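Local coordinates for uncharacterized protein MJ1460 (Methanocaldococcus jannaschii DSM 2661, PDB 2OSD), which is of uncharacterised function but belongs to the vinyl-4-reductase (V4R) family and may bind a small hydrophobic molecule, at the interface of chains A and B. Numbering follows the deposited sequence. Chains: chain A/B, Hypothetical protein MJ1460.

The interface of chains A and B. Residues chain A 13, 16, 60, 63-64; chain B 35, 38-39.
B:Leu35 reaches from helix 30-44 of chain B into a groove between helices 9-17 and 53-64 of chain A, burying 78 Å² of its surface there. B:Leu35 CD2 stands over the middle of the A:Phe60 ring, 3.8 Å from the centroid, a CH-pi contact on one face of the aromatic group. B:Leu35 CD2 also meets A:Leu64 CD2 at 3.7 Å and A:Ile16 CD1 at 3.9 Å, and the A:Ile16 side chain runs roughly at right angles to the leucine. A chi1 of -170° carries CG of B:Leu35 anti to the backbone N and towards the A:Phe60 ring; the fork at CG then sends CD2 to these partners and B:Leu35 CD1 to CG of selenomethionine A:Met63, 3.8 Å away. The A:Met63 side chain folds twice (chi2 85°, chi3 81°), bringing A:Met63 CE, the methyl on selenium, to B:Val39 CG2 at 3.5 Å and B:Leu38 CD2 at 3.8 Å. A:Met63 and B:Val39 run past each other in opposing senses, whereas B:Leu38 lies nearly perpendicular to A:Met63. The other branch of B:Leu38, CD1, packs across A:Leu13, 4.0 Å from CG. Replacing A:Phe60 by an alanine is likely to take away the flat surface under B:Leu35 CD2, opening a gap beside helix 53-64 in which the leucine could shift. The patch and its two-fold twin join the chains through hydrophobic packing of helices, and may stabilise a dimer in solution, although the crystal assembly alone does not establish one.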
loop_
_atom_site.group_PDB
_atom_site.type_symbol
_atom_site.label_atom_id
_atom_site.label_comp_id
_atom_site.label_asym_id
_atom_site.label_seq_id
_atom_site.Cartn_x
_atom_site.Cartn_y
_atom_site.Cartn_z
ATOM N N LEU A 13 -0.208 3.127 -13.634
ATOM C CA LEU A 13 -0.208 2.031 -14.566
ATOM C C LEU A 13 1.083 2.004 -15.380
ATOM O O LEU A 13 1.595 0.923 -15.672
ATOM C CB LEU A 13 -1.436 2.089 -15.478
ATOM C CG LEU A 13 -2.737 1.654 -14.793
ATOM C CD1 LEU A 13 -3.965 2.044 -15.636
ATOM C CD2 LEU A 13 -2.701 0.152 -14.479
ATOM N N ILE A 16 4.089 0.665 -13.026
ATOM C CA ILE A 16 4.206 -0.768 -12.828
ATOM C C ILE A 16 4.764 -1.502 -14.071
ATOM O O ILE A 16 5.313 -2.597 -13.927
ATOM C CB ILE A 16 2.903 -1.423 -12.284
ATOM C CG1 ILE A 16 1.753 -1.257 -13.240
ATOM C CG2 ILE A 16 2.535 -0.868 -10.907
ATOM C CD1 ILE A 16 0.768 -2.388 -13.092
ATOM N N PHE A 60 -5.652 -6.929 -8.977
ATOM C CA PHE A 60 -4.269 -6.453 -8.869
ATOM C C PHE A 60 -3.362 -7.318 -9.757
ATOM O O PHE A 60 -2.539 -6.786 -10.495
ATOM C CB PHE A 60 -3.877 -6.581 -7.412
ATOM C CG PHE A 60 -2.644 -5.804 -6.988
ATOM C CD1 PHE A 60 -1.390 -6.373 -7.089
ATOM C CD2 PHE A 60 -2.764 -4.570 -6.366
ATOM C CE1 PHE A 60 -0.257 -5.677 -6.650
ATOM C CE2 PHE A 60 -1.651 -3.896 -5.886
ATOM C CZ PHE A 60 -0.402 -4.441 -6.035
HETATM N N MSE A 63 -3.692 -6.677 -13.310
HETATM C CA MSE A 63 -3.120 -5.417 -13.673
HETATM C C MSE A 63 -1.622 -5.524 -13.766
HETATM O O MSE A 63 -1.029 -4.890 -14.617
HETATM C CB MSE A 63 -3.498 -4.353 -12.675
HETATM C CG MSE A 63 -3.565 -3.032 -13.313
HETATM SE SE MSE A 63 -5.304 -2.833 -14.074
HETATM C CE MSE A 63 -5.852 -2.364 -12.226
ATOM N N LEU A 64 -1.011 -6.354 -12.925
ATOM C CA LEU A 64 0.415 -6.658 -13.061
ATOM C C LEU A 64 0.714 -7.370 -14.394
ATOM O O LEU A 64 1.781 -7.182 -14.955
ATOM C CB LEU A 64 0.909 -7.532 -11.907
ATOM C CG LEU A 64 0.825 -7.106 -10.458
ATOM C CD1 LEU A 64 1.289 -8.296 -9.634
ATOM C CD2 LEU A 64 1.682 -5.866 -10.162
ATOM N N LEU B 35 -0.941 1.187 -6.868
ATOM C CA LEU B 35 -1.803 0.223 -7.572
ATOM C C LEU B 35 -2.905 -0.324 -6.688
ATOM O O LEU B 35 -4.017 -0.545 -7.166
ATOM C CB LEU B 35 -0.981 -0.945 -8.144
ATOM C CG LEU B 35 -1.669 -1.909 -9.088
ATOM C CD1 LEU B 35 -2.225 -1.135 -10.321
ATOM C CD2 LEU B 35 -0.691 -3.050 -9.516
ATOM N N LEU B 38 -5.659 2.180 -6.546
ATOM C CA LEU B 38 -6.322 2.275 -7.841
ATOM C C LEU B 38 -7.307 1.120 -8.065
ATOM O O LEU B 38 -8.414 1.334 -8.582
ATOM C CB LEU B 38 -5.279 2.300 -8.968
ATOM C CG LEU B 38 -5.671 2.385 -10.451
ATOM C CD1 LEU B 38 -4.391 2.654 -11.239
ATOM C CD2 LEU B 38 -6.448 1.164 -11.065
ATOM N N VAL B 39 -6.897 -0.094 -7.686
ATOM C CA VAL B 39 -7.705 -1.303 -7.891
ATOM C C VAL B 39 -8.972 -1.272 -6.997
ATOM O O VAL B 39 -10.056 -1.620 -7.446
ATOM C CB VAL B 39 -6.870 -2.596 -7.631
ATOM C CG1 VAL B 39 -7.774 -3.802 -7.551
ATOM C CG2 VAL B 39 -5.798 -2.788 -8.722
#